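Local coordinates for 2-aminomuconate 6-semialdehyde dehydrogenase (Burkholderia cenocepacia, PDB 4U3W), which probably catalyses the NAD-dependent oxidation of 2-aminomuconate 6-semialdehyde to 2-aminomuconate, at residues His26-Glu31 against Asp62-Ala67; Phe236-Pro241 against Met259-Asp264; Gly293-Ser298 against Ala324-Gln329; Cys308-Tyr313 against Glu407-Pro412. All coordinates share one frame; numbering follows the deposited sequence.

Interaction 1. Residues His26-Glu31 against Asp62-Ala67; sequences HYINGE and DSAVQA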
loop_
_atom_site.group_PDB
_atom_site.type_symbol
_atom_site.label_atom_id
_atom_site.label_comp_id
_atom_site.label_asym_id
_atom_site.label_seq_id
_atom_site.Cartn_x
_atom_site.Cartn_y
_atom_site.Cartn_z
ATOM N N HIS A 26 -9.116 27.202 31.707
ATOM C CA HIS A 26 -9.174 26.870 30.303
ATOM C C HIS A 26 -7.929 27.425 29.620
ATOM O O HIS A 26 -7.279 28.335 30.147
ATOM C CB HIS A 26 -10.440 27.455 29.611
ATOM C CG HIS A 26 -11.677 27.300 30.432
ATOM N ND1 HIS A 26 -12.252 26.076 30.689
ATOM C CD2 HIS A 26 -12.421 28.237 31.100
ATOM C CE1 HIS A 26 -13.292 26.252 31.508
ATOM N NE2 HIS A 26 -13.436 27.559 31.737
ATOM N N TYR A 27 -7.627 26.914 28.436
ATOM C CA TYR A 27 -6.529 27.470 27.636
ATOM C C TYR A 27 -7.092 27.782 26.273
ATOM O O TYR A 27 -7.428 26.875 25.516
ATOM C CB TYR A 27 -5.338 26.505 27.533
ATOM C CG TYR A 27 -4.153 27.094 26.758
ATOM C CD1 TYR A 27 -3.328 28.047 27.344
ATOM C CD2 TYR A 27 -3.848 26.673 25.462
ATOM C CE1 TYR A 27 -2.223 28.608 26.638
ATOM C CE2 TYR A 27 -2.731 27.257 24.704
ATOM C CZ TYR A 27 -1.939 28.219 25.337
ATOM O OH TYR A 27 -0.857 28.799 24.717
ATOM N N ILE A 28 -7.263 29.077 25.969
ATOM C CA ILE A 28 -7.952 29.439 24.732
ATOM C C ILE A 28 -7.205 30.530 23.969
ATOM O O ILE A 28 -6.877 31.574 24.546
ATOM C CB ILE A 28 -9.413 29.888 25.063
ATOM C CG1 ILE A 28 -10.204 28.725 25.717
ATOM C CG2 ILE A 28 -10.131 30.431 23.845
ATOM C CD1 ILE A 28 -11.644 29.181 26.216
ATOM N N ASN A 29 -6.913 30.285 22.694
ATOM C CA ASN A 29 -6.226 31.278 21.866
ATOM C C ASN A 29 -4.910 31.760 22.508
ATOM O O ASN A 29 -4.654 32.968 22.604
ATOM C CB ASN A 29 -7.158 32.496 21.561
ATOM C CG ASN A 29 -6.766 33.208 20.273
ATOM O OD1 ASN A 29 -6.118 32.613 19.396
ATOM N ND2 ASN A 29 -7.210 34.458 20.115
ATOM N N GLY A 30 -4.121 30.823 23.015
ATOM C CA GLY A 30 -2.796 31.150 23.502
ATOM C C GLY A 30 -2.715 31.715 24.905
ATOM O O GLY A 30 -1.647 32.114 25.336
ATOM N N GLU A 31 -3.802 31.693 25.661
ATOM C CA GLU A 31 -3.712 32.099 27.076
ATOM C C GLU A 31 -4.641 31.313 28.008
ATOM O O GLU A 31 -5.683 30.821 27.589
ATOM C CB GLU A 31 -4.043 33.603 27.222
ATOM C CG GLU A 31 -5.405 33.968 26.711
ATOM C CD GLU A 31 -5.849 35.452 27.007
ATOM O OE1 GLU A 31 -5.186 36.195 27.776
ATOM O OE2 GLU A 31 -6.890 35.867 26.462
ATOM N N ASP A 62 -18.025 28.424 22.430
ATOM C CA ASP A 62 -18.067 28.985 21.086
ATOM C C ASP A 62 -16.810 29.829 20.804
ATOM O O ASP A 62 -16.292 29.821 19.694
ATOM C CB ASP A 62 -19.357 29.828 20.892
ATOM C CG ASP A 62 -19.290 30.715 19.658
ATOM O OD1 ASP A 62 -19.344 30.176 18.536
ATOM O OD2 ASP A 62 -19.179 31.964 19.785
ATOM N N SER A 63 -16.360 30.586 21.803
ATOM C CA SER A 63 -15.099 31.326 21.697
ATOM C C SER A 63 -13.914 30.415 21.297
ATOM O O SER A 63 -13.072 30.804 20.531
ATOM C CB SER A 63 -14.767 32.034 23.012
ATOM O OG SER A 63 -15.767 33.019 23.284
ATOM N N ALA A 64 -13.831 29.252 21.919
ATOM C CA ALA A 64 -12.713 28.343 21.679
ATOM C C ALA A 64 -12.782 27.833 20.241
ATOM O O ALA A 64 -11.760 27.741 19.538
ATOM C CB ALA A 64 -12.759 27.213 22.685
ATOM N N VAL A 65 -13.991 27.523 19.776
ATOM C CA VAL A 65 -14.153 27.050 18.405
ATOM C C VAL A 65 -13.777 28.137 17.382
ATOM O O VAL A 65 -13.100 27.864 16.349
ATOM C CB VAL A 65 -15.609 26.566 18.172
ATOM C CG1 VAL A 65 -15.780 26.100 16.720
ATOM C CG2 VAL A 65 -15.913 25.411 19.147
ATOM N N GLN A 66 -14.167 29.382 17.670
ATOM C CA GLN A 66 -13.852 30.441 16.728
ATOM C C GLN A 66 -12.339 30.713 16.696
ATOM O O GLN A 66 -11.836 31.073 15.655
ATOM C CB GLN A 66 -14.618 31.740 17.071
ATOM C CG GLN A 66 -16.172 31.566 17.109
ATOM C CD GLN A 66 -16.746 30.737 15.950
ATOM O OE1 GLN A 66 -16.279 30.802 14.823
ATOM N NE2 GLN A 66 -17.752 29.932 16.249
ATOM N N ALA A 67 -11.663 30.615 17.850
ATOM C CA ALA A 67 -10.205 30.787 17.921
ATOM C C ALA A 67 -9.497 29.709 17.090
ATOM O O ALA A 67 -8.506 29.986 16.398
ATOM C CB ALA A 67 -9.699 30.724 19.374
HETATM O O HOH W 1 -6.926 32.430 16.833
#
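Ile28, the residue most covered here, lays its branched side chain on the small residue Ala64: CG2 touches Ala64 CA at 4.0 Å, while the end of the longer branch, CD1, reaches Ala64 CB. The first torsion (chi1 -62°) sets CG2 anti to the backbone N and CG1 beside it, and the extended chi2 carries CD1 on to Ala64. A beta-branched residue suits the strand it ends, and alanine lets the helix come near, with the CA atoms of Ile28 and Ala64 5.8 Å apart.

One helical turn on, the methyl of Ala67 meets Asn29, its CB 3.8 Å from Asn29 CB and nearly as near to the amide carbon. The amide of this exposed residue is not wasted: a water donates to Asn29 OD1 at 2.7 Å and to Ala67 O at 2.9 Å, bridging turn and helix.

Asn29 and Gly30 both take positive phi, which suits these two residue types and makes Ile28 to Glu31 a type I' turn, closed by paired backbone bonds between Ile28 and Glu31. This is the classic two-residue beta hairpin, here joining strands 23-28 and 31-33 and resting its turn on helix 58-76.

Interaction 2. Residues Phe236-Pro241 against Met259-Asp264; sequences FLTRHP and MKAVAD
Next to the meeting of Thr238 and Arg239 with Ala261, the ring of His240 carries Pro241 CD on one face, 3.3 Å above the plane and offset toward the rim. Its two nitrogens are engaged beyond the contact, NE2 with Asp62 and ND1 with the backbone N of Asp242, so the ring is held against helix 58-76 while its CB points away from residues 259-264.

The contact itself is centred on the methyl of Ala261. It fits between two neighbouring residues, with Ala261 CB 3.5 Å from Thr238 OG1 and 3.6 Å from Arg239 CG; the small methyl of alanine suits a place where the CA atoms of Arg239 and Ala261 are 5.1 Å apart. Thr238 OG1 stands between its own backbone N and carbonyl carbon (chi1 65°), from where it bonds back to Glu235 O in the preceding turn.

Helix 252-261 is the crossover of a beta-alpha-beta unit linking the parallel strands 245-249 and 268-272, in what is by family the Rossmann-like cofactor domain. Helix 233-238 ends against it.

Arg239 gives only its aliphatic stem to the alanine; its guanidinium makes a salt bridge with Glu235. Val262 brings CG1 to 3.4 Å from Thr238 O. On either side of Ala261 in the sequence, Lys260 and Asp264 form reciprocal salt bridges with Asp264 and Lys260 of the second subunit.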
loop_
_atom_site.group_PDB
_atom_site.type_symbol
_atom_site.label_atom_id
_atom_site.label_comp_id
_atom_site.label_asym_id
_atom_site.label_seq_id
_atom_site.Cartn_x
_atom_site.Cartn_y
_atom_site.Cartn_z
ATOM N N PHE A 236 -22.121 21.077 24.643
ATOM C CA PHE A 236 -22.050 22.306 23.839
ATOM C C PHE A 236 -21.081 22.145 22.669
ATOM O O PHE A 236 -21.313 22.631 21.553
ATOM C CB PHE A 236 -21.604 23.472 24.702
ATOM C CG PHE A 236 -22.452 23.677 25.949
ATOM C CD1 PHE A 236 -23.746 23.191 26.018
ATOM C CD2 PHE A 236 -21.927 24.340 27.035
ATOM C CE1 PHE A 236 -24.511 23.344 27.155
ATOM C CE2 PHE A 236 -22.697 24.537 28.196
ATOM C CZ PHE A 236 -24.005 24.027 28.263
ATOM N N LEU A 237 -19.960 21.489 22.950
ATOM C CA LEU A 237 -18.916 21.275 21.938
ATOM C C LEU A 237 -19.456 20.441 20.766
ATOM O O LEU A 237 -19.252 20.767 19.592
ATOM C CB LEU A 237 -17.703 20.599 22.602
ATOM C CG LEU A 237 -16.558 20.306 21.625
ATOM C CD1 LEU A 237 -16.045 21.550 20.829
ATOM C CD2 LEU A 237 -15.441 19.747 22.417
ATOM N N THR A 238 -20.184 19.378 21.075
ATOM C CA THR A 238 -20.702 18.490 20.035
ATOM C C THR A 238 -21.772 19.106 19.154
ATOM O O THR A 238 -21.923 18.685 18.008
ATOM C CB THR A 238 -21.299 17.223 20.660
ATOM O OG1 THR A 238 -22.430 17.591 21.447
ATOM C CG2 THR A 238 -20.292 16.522 21.563
ATOM N N ARG A 239 -22.536 20.072 19.698
ATOM C CA ARG A 239 -23.581 20.710 18.928
ATOM C C ARG A 239 -23.053 21.960 18.247
ATOM O O ARG A 239 -23.815 22.681 17.564
ATOM C CB ARG A 239 -24.771 21.062 19.829
ATOM C CG ARG A 239 -25.445 19.834 20.433
ATOM C CD ARG A 239 -26.683 20.237 21.231
ATOM N NE ARG A 239 -26.433 21.534 21.860
ATOM C CZ ARG A 239 -26.881 21.902 23.049
ATOM N NH1 ARG A 239 -27.639 21.077 23.756
ATOM N NH2 ARG A 239 -26.577 23.103 23.525
ATOM N N HIS A 240 -21.765 22.260 18.394
ATOM C CA HIS A 240 -21.329 23.524 17.777
ATOM C C HIS A 240 -21.306 23.440 16.236
ATOM O O HIS A 240 -20.751 22.514 15.655
ATOM C CB HIS A 240 -19.964 23.942 18.258
ATOM C CG HIS A 240 -19.693 25.382 18.000
ATOM N ND1 HIS A 240 -19.401 25.874 16.738
ATOM C CD2 HIS A 240 -19.724 26.452 18.829
ATOM C CE1 HIS A 240 -19.212 27.179 16.814
ATOM N NE2 HIS A 240 -19.439 27.561 18.063
ATOM N N PRO A 241 -21.926 24.407 15.563
ATOM C CA PRO A 241 -21.999 24.204 14.116
ATOM C C PRO A 241 -20.667 24.415 13.373
ATOM O O PRO A 241 -20.604 24.107 12.196
ATOM C CB PRO A 241 -23.049 25.226 13.672
ATOM C CG PRO A 241 -23.064 26.264 14.746
ATOM C CD PRO A 241 -22.619 25.631 16.015
ATOM N N MET A 259 -23.840 11.436 18.487
ATOM C CA MET A 259 -24.206 11.131 17.099
ATOM C C MET A 259 -25.440 11.927 16.635
ATOM O O MET A 259 -25.490 12.411 15.494
ATOM C CB MET A 259 -24.458 9.625 16.919
ATOM C CG MET A 259 -24.586 9.217 15.451
ATOM S SD MET A 259 -24.241 7.418 15.165
ATOM C CE MET A 259 -24.367 7.294 13.382
ATOM N N LYS A 260 -26.431 12.041 17.523
ATOM C CA LYS A 260 -27.590 12.895 17.264
ATOM C C LYS A 260 -27.215 14.401 17.244
ATOM O O LYS A 260 -27.706 15.147 16.396
ATOM C CB LYS A 260 -28.689 12.650 18.318
ATOM C CG LYS A 260 -29.091 11.182 18.443
ATOM C CD LYS A 260 -30.119 10.928 19.572
ATOM C CE LYS A 260 -30.354 9.424 19.734
ATOM N NZ LYS A 260 -31.170 9.079 20.964
ATOM N N ALA A 261 -26.339 14.808 18.169
ATOM C CA ALA A 261 -25.962 16.213 18.367
ATOM C C ALA A 261 -25.227 16.792 17.138
ATOM O O ALA A 261 -25.458 17.945 16.766
ATOM C CB ALA A 261 -25.098 16.350 19.608
ATOM N N VAL A 262 -24.371 15.982 16.505
ATOM C CA VAL A 262 -23.665 16.418 15.297
ATOM C C VAL A 262 -24.450 16.195 13.991
ATOM O O VAL A 262 -24.020 16.640 12.903
ATOM C CB VAL A 262 -22.297 15.684 15.138
ATOM C CG1 VAL A 262 -21.490 15.745 16.440
ATOM C CG2 VAL A 262 -22.513 14.227 14.689
ATOM N N ALA A 263 -25.596 15.519 14.078
ATOM C CA ALA A 263 -26.337 15.132 12.869
ATOM C C ALA A 263 -26.692 16.316 11.935
ATOM O O ALA A 263 -26.514 16.218 10.728
ATOM C CB ALA A 263 -27.585 14.379 13.240
ATOM N N ASP A 264 -27.182 17.425 12.482
ATOM C CA ASP A 264 -27.594 18.548 11.619
ATOM C C ASP A 264 -26.463 19.115 10.760
ATOM O O ASP A 264 -26.700 19.567 9.636
ATOM C CB ASP A 264 -28.203 19.680 12.460
ATOM C CG ASP A 264 -29.614 19.375 12.902
ATOM O OD1 ASP A 264 -30.254 18.506 12.270
ATOM O OD2 ASP A 264 -30.086 20.011 13.871
#

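Interaction 3. Residues Gly293-Ser298 against Ala324-Gln329; sequences GVLRSS and AALKEQ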
loop_
_atom_site.group_PDB
_atom_site.type_symbol
_atom_site.label_atom_id
_atom_site.label_comp_id
_atom_site.label_asym_id
_atom_site.label_seq_id
_atom_site.Cartn_x
_atom_site.Cartn_y
_atom_site.Cartn_z
ATOM N N GLY A 293 -2.223 -13.561 33.125
ATOM C CA GLY A 293 -2.762 -12.697 32.059
ATOM C C GLY A 293 -4.183 -12.235 32.405
ATOM O O GLY A 293 -4.557 -11.071 32.163
ATOM N N VAL A 294 -4.979 -13.171 32.915
ATOM C CA VAL A 294 -6.367 -12.848 33.308
ATOM C C VAL A 294 -6.408 -11.988 34.569
ATOM O O VAL A 294 -7.269 -11.083 34.688
ATOM C CB VAL A 294 -7.172 -14.165 33.473
ATOM C CG1 VAL A 294 -8.575 -13.920 34.204
ATOM C CG2 VAL A 294 -7.355 -14.788 32.104
ATOM N N LEU A 295 -5.463 -12.197 35.493
ATOM C CA LEU A 295 -5.325 -11.234 36.608
ATOM C C LEU A 295 -5.151 -9.823 36.056
ATOM O O LEU A 295 -5.851 -8.864 36.447
ATOM C CB LEU A 295 -4.135 -11.583 37.503
ATOM C CG LEU A 295 -4.111 -10.853 38.866
ATOM C CD1 LEU A 295 -5.082 -11.526 39.826
ATOM C CD2 LEU A 295 -2.709 -10.811 39.498
ATOM N N ARG A 296 -4.245 -9.702 35.095
ATOM C CA ARG A 296 -3.960 -8.423 34.450
ATOM C C ARG A 296 -5.174 -7.841 33.729
ATOM O O ARG A 296 -5.500 -6.647 33.872
ATOM C CB ARG A 296 -2.851 -8.603 33.394
ATOM C CG ARG A 296 -1.459 -8.095 33.676
ATOM C CD ARG A 296 -0.586 -8.066 32.352
ATOM N NE ARG A 296 -0.508 -6.709 31.785
ATOM C CZ ARG A 296 -0.752 -6.352 30.516
ATOM N NH1 ARG A 296 -1.102 -7.254 29.601
ATOM N NH2 ARG A 296 -0.623 -5.072 30.157
ATOM N N SER A 297 -5.806 -8.649 32.882
ATOM C CA SER A 297 -6.877 -8.125 32.004
ATOM C C SER A 297 -8.124 -7.836 32.849
ATOM O O SER A 297 -8.979 -7.047 32.451
ATOM C CB SER A 297 -7.214 -9.089 30.850
ATOM O OG SER A 297 -7.667 -10.371 31.321
ATOM N N SER A 298 -8.226 -8.442 34.026
ATOM C CA SER A 298 -9.369 -8.145 34.880
ATOM C C SER A 298 -9.185 -6.979 35.863
ATOM O O SER A 298 -10.172 -6.273 36.168
ATOM C CB SER A 298 -9.806 -9.390 35.692
ATOM O OG SER A 298 -10.087 -10.489 34.816
ATOM N N ALA A 324 -9.258 -21.318 41.474
ATOM C CA ALA A 324 -8.468 -21.333 42.703
ATOM C C ALA A 324 -7.164 -20.541 42.571
ATOM O O ALA A 324 -6.842 -19.783 43.459
ATOM C CB ALA A 324 -8.161 -22.808 43.133
ATOM N N ALA A 325 -6.408 -20.717 41.478
ATOM C CA ALA A 325 -5.158 -19.949 41.281
ATOM C C ALA A 325 -5.390 -18.456 41.114
ATOM O O ALA A 325 -4.615 -17.621 41.592
ATOM C CB ALA A 325 -4.384 -20.460 40.050
ATOM N N LEU A 326 -6.432 -18.099 40.395
ATOM C CA LEU A 326 -6.703 -16.669 40.224
ATOM C C LEU A 326 -7.095 -16.033 41.555
ATOM O O LEU A 326 -6.766 -14.865 41.846
ATOM C CB LEU A 326 -7.810 -16.456 39.199
ATOM C CG LEU A 326 -7.973 -14.985 38.728
ATOM C CD1 LEU A 326 -6.815 -14.550 37.790
ATOM C CD2 LEU A 326 -9.307 -14.818 38.053
ATOM N N LYS A 327 -7.836 -16.792 42.349
ATOM C CA LYS A 327 -8.284 -16.301 43.656
ATOM C C LYS A 327 -7.067 -15.946 44.518
ATOM O O LYS A 327 -6.999 -14.866 45.108
ATOM C CB LYS A 327 -9.177 -17.346 44.349
ATOM C CG LYS A 327 -9.574 -16.982 45.784
ATOM C CD LYS A 327 -10.359 -18.120 46.462
ATOM C CE LYS A 327 -10.705 -17.732 47.899
ATOM N NZ LYS A 327 -11.612 -18.720 48.577
ATOM N N GLU A 328 -6.115 -16.868 44.592
ATOM C CA GLU A 328 -4.878 -16.652 45.342
ATOM C C GLU A 328 -4.076 -15.415 44.869
ATOM O O GLU A 328 -3.624 -14.607 45.677
ATOM C CB GLU A 328 -4.024 -17.945 45.284
ATOM C CG GLU A 328 -2.655 -17.849 45.903
ATOM C CD GLU A 328 -1.894 -19.171 45.832
ATOM O OE1 GLU A 328 -2.535 -20.253 45.883
ATOM O OE2 GLU A 328 -0.654 -19.128 45.684
ATOM N N GLN A 329 -3.916 -15.220 43.565
ATOM C CA GLN A 329 -3.214 -14.024 43.092
ATOM C C GLN A 329 -4.003 -12.729 43.335
ATOM O O GLN A 329 -3.419 -11.644 43.576
ATOM C CB GLN A 329 -2.894 -14.166 41.586
ATOM C CG GLN A 329 -1.906 -15.358 41.299
ATOM C CD GLN A 329 -1.323 -15.322 39.883
ATOM O OE1 GLN A 329 -1.424 -14.323 39.183
ATOM N NE2 GLN A 329 -0.723 -16.454 39.448
#
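Two helices of the alpha/beta domain that carries the catalytic cysteine in aldehyde dehydrogenases, 287-299 and 319-331, pack here through Leu295 and Leu326. They flank strand 309-315 in the chain; helix 287-299 is the crossover between the parallel strands 277-281 and 309-315. Their local axes approach to 10.2 Å and cross at -57°.

Leu326 reaches across to the backbone of the other helix. With CG anti to the backbone N (chi1 -168°), its CD1 lies 3.6 Å from Leu295 N and 4.0 Å from Leu295 CB. The second prong, CD2, meets Val294 CG1 at 4.0 Å, the two side chains crossing at about a right angle. Leu295 replies by straddling Gln329: CD1 rests 3.9 Å from Gln329 CB, and CD2 lies near OE1.

The buried hydroxyl of Ser298 is satisfied by bonding back to Val294 O, at 2.9 Å, and by Ser309 OG; Ser298 N reaches Val294 O from the opposite face of its plane.

Between the helices, therefore, the contact is dispersive: Leu326 faces Cys414 and Ile416 of strand 413-419 on the inner side, and glutamine, able to offer methylene groups and an amide together, suits the partly exposed margin.

Interaction 4. Residues Cys308-Tyr313 against Glu407-Pro412; sequences CSERVY and EEIFGP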
loop_
_atom_site.group_PDB
_atom_site.type_symbol
_atom_site.label_atom_id
_atom_site.label_comp_id
_atom_site.label_asym_id
_atom_site.label_seq_id
_atom_site.Cartn_x
_atom_site.Cartn_y
_atom_site.Cartn_z
ATOM N N CYS A 308 -10.919 -4.230 29.542
ATOM C CA CYS A 308 -10.831 -5.274 30.592
ATOM C C CYS A 308 -11.753 -6.441 30.336
ATOM O O CYS A 308 -12.783 -6.305 29.681
ATOM C CB CYS A 308 -11.124 -4.700 32.005
ATOM S SG CYS A 308 -9.675 -3.827 32.630
ATOM N N SER A 309 -11.337 -7.614 30.826
ATOM C CA SER A 309 -12.107 -8.819 30.681
ATOM C C SER A 309 -13.045 -8.970 31.879
ATOM O O SER A 309 -12.602 -9.353 32.958
ATOM C CB SER A 309 -11.174 -10.058 30.581
ATOM O OG SER A 309 -10.393 -10.173 31.772
ATOM N N GLU A 310 -14.344 -8.719 31.686
ATOM C CA GLU A 310 -15.300 -8.931 32.758
ATOM C C GLU A 310 -15.999 -10.284 32.629
ATOM O O GLU A 310 -16.651 -10.698 33.579
ATOM C CB GLU A 310 -16.339 -7.765 32.805
ATOM C CG GLU A 310 -15.642 -6.478 33.257
ATOM C CD GLU A 310 -16.621 -5.285 33.542
ATOM O OE1 GLU A 310 -17.839 -5.402 33.264
ATOM O OE2 GLU A 310 -16.148 -4.259 34.064
ATOM N N ARG A 311 -15.838 -10.976 31.477
ATOM C CA ARG A 311 -16.304 -12.368 31.300
ATOM C C ARG A 311 -15.056 -13.199 31.062
ATOM O O ARG A 311 -14.143 -12.772 30.332
ATOM C CB ARG A 311 -17.260 -12.565 30.098
ATOM C CG ARG A 311 -18.542 -11.697 30.115
ATOM C CD ARG A 311 -19.402 -11.969 28.885
ATOM N NE ARG A 311 -18.898 -11.272 27.668
ATOM C CZ ARG A 311 -19.026 -11.762 26.433
ATOM N NH1 ARG A 311 -19.576 -12.960 26.247
ATOM N NH2 ARG A 311 -18.588 -11.072 25.379
ATOM N N VAL A 312 -14.992 -14.350 31.712
ATOM C CA VAL A 312 -13.917 -15.326 31.453
ATOM C C VAL A 312 -14.557 -16.690 31.183
ATOM O O VAL A 312 -15.490 -17.078 31.907
ATOM C CB VAL A 312 -12.923 -15.448 32.656
ATOM C CG1 VAL A 312 -11.738 -16.403 32.297
ATOM C CG2 VAL A 312 -12.399 -14.059 33.046
ATOM N N TYR A 313 -14.091 -17.397 30.134
ATOM C CA TYR A 313 -14.554 -18.759 29.868
ATOM C C TYR A 313 -13.364 -19.719 29.883
ATOM O O TYR A 313 -12.417 -19.528 29.149
ATOM C CB TYR A 313 -15.281 -18.885 28.523
ATOM C CG TYR A 313 -16.498 -17.937 28.381
ATOM C CD1 TYR A 313 -17.733 -18.246 28.937
ATOM C CD2 TYR A 313 -16.378 -16.753 27.679
ATOM C CE1 TYR A 313 -18.858 -17.371 28.791
ATOM C CE2 TYR A 313 -17.479 -15.859 27.531
ATOM C CZ TYR A 313 -18.702 -16.187 28.099
ATOM O OH TYR A 313 -19.706 -15.298 27.899
ATOM N N GLU A 407 -23.862 -6.610 31.166
ATOM C CA GLU A 407 -23.721 -5.151 31.239
ATOM C C GLU A 407 -22.318 -4.724 31.691
ATOM O O GLU A 407 -21.713 -5.322 32.594
ATOM C CB GLU A 407 -24.786 -4.575 32.158
ATOM C CG GLU A 407 -26.196 -4.830 31.630
ATOM C CD GLU A 407 -27.319 -4.526 32.633
ATOM O OE1 GLU A 407 -27.086 -3.818 33.641
ATOM O OE2 GLU A 407 -28.458 -4.985 32.374
ATOM N N GLU A 408 -21.774 -3.703 31.035
ATOM C CA GLU A 408 -20.416 -3.257 31.378
ATOM C C GLU A 408 -20.464 -2.706 32.810
ATOM O O GLU A 408 -21.278 -1.840 33.088
ATOM C CB GLU A 408 -19.938 -2.186 30.365
ATOM C CG GLU A 408 -18.589 -1.544 30.695
ATOM C CD GLU A 408 -18.163 -0.529 29.646
ATOM O OE1 GLU A 408 -18.922 0.444 29.420
ATOM O OE2 GLU A 408 -17.063 -0.701 29.071
ATOM N N ILE A 409 -19.604 -3.178 33.701
ATOM C CA ILE A 409 -19.556 -2.671 35.090
ATOM C C ILE A 409 -18.447 -1.624 35.289
ATOM O O ILE A 409 -18.647 -0.629 35.995
ATOM C CB ILE A 409 -19.368 -3.825 36.088
ATOM C CG1 ILE A 409 -20.558 -4.763 35.997
ATOM C CG2 ILE A 409 -19.237 -3.299 37.489
ATOM C CD1 ILE A 409 -20.362 -6.152 36.781
ATOM N N PHE A 410 -17.293 -1.840 34.636
ATOM C CA PHE A 410 -16.164 -0.900 34.654
ATOM C C PHE A 410 -15.573 -0.786 36.069
ATOM O O PHE A 410 -15.210 0.313 36.538
ATOM C CB PHE A 410 -16.594 0.489 34.095
ATOM C CG PHE A 410 -15.543 1.139 33.205
ATOM C CD1 PHE A 410 -15.376 0.715 31.879
ATOM C CD2 PHE A 410 -14.732 2.181 33.677
ATOM C CE1 PHE A 410 -14.371 1.302 31.027
ATOM C CE2 PHE A 410 -13.746 2.819 32.832
ATOM C CZ PHE A 410 -13.554 2.356 31.506
ATOM N N GLY A 411 -15.500 -1.941 36.739
ATOM C CA GLY A 411 -14.852 -2.136 38.030
ATOM C C GLY A 411 -13.957 -3.394 38.001
ATOM O O GLY A 411 -13.855 -4.040 36.942
ATOM N N PRO A 412 -13.290 -3.709 39.135
ATOM C CA PRO A 412 -12.321 -4.813 39.254
ATOM C C PRO A 412 -13.035 -6.112 39.537
ATOM O O PRO A 412 -13.076 -6.596 40.664
ATOM C CB PRO A 412 -11.434 -4.405 40.449
ATOM C CG PRO A 412 -12.444 -3.603 41.359
ATOM C CD PRO A 412 -13.335 -2.860 40.351
#
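Both oxygens of Glu310 accept backbone N-H groups from the facing loop: Ile409 N lies 2.9 Å from Glu310 OE1 with an almost straight bond (168°), and Phe410 N lies 2.7 Å from Glu310 OE2 with a more bent one (140°). Each oxygen uses its syn lone pair, so the carboxylate receives two successive amides as a fork and its rotation is fixed. Glutamate fits because it offers two acceptors on a long arm; beyond CG the chain is extended (chi2 -172°) and spans the gap from strand to loop. Lys276 forms a salt bridge with OE1 and also bonds Glu407 O, and would probably help stabilise the buried negative charge.

The near-helical backbone of Ile409 turns the two successive N-H groups to the same carboxylate; Phe410, with positive phi, then leads the chain away. Packing is slight: Ile409 crosses the glutamate, its CB in van der Waals contact with Glu310 OE1 at 3.6 Å. Farther along the strand, Arg311 NH1 donates to Tyr313 OH at 2.9 Å, approaching the ring at its edge and in its plane.

The loop carries the family's Glu-Ile-Phe-Gly-Pro signature, which in relatives lies beside the nicotinamide end of the cofactor. It runs from helix 403-406 into strand 413-419, which lies parallel to strand 309-315; on the latter's other side runs strand 277-281, while helix 287-299 packs against Val312.

The four contacts form two pairs. Interactions 1 and 2, centres 18 Å apart, are joined by a probable hydrogen bond of 2.7 Å between Asp62 OD1 and His240 NE2. In interactions 3 and 4, centres 13 Å apart, helix 287-299 of the former touches strand 309-315 of the latter, with Ser297 OG 2.8 Å from Ser309 OG. Interactions 2 and 4 approach to about 16 Å between nearest atoms. By family, the active site should lie between the cofactor and catalytic domains, with interaction 4 probably nearest to it. Neither of these two forms a metal site: bound magnesium ions lie about 12 Å from the side chain of Val262 and about 14 Å from that of Phe410.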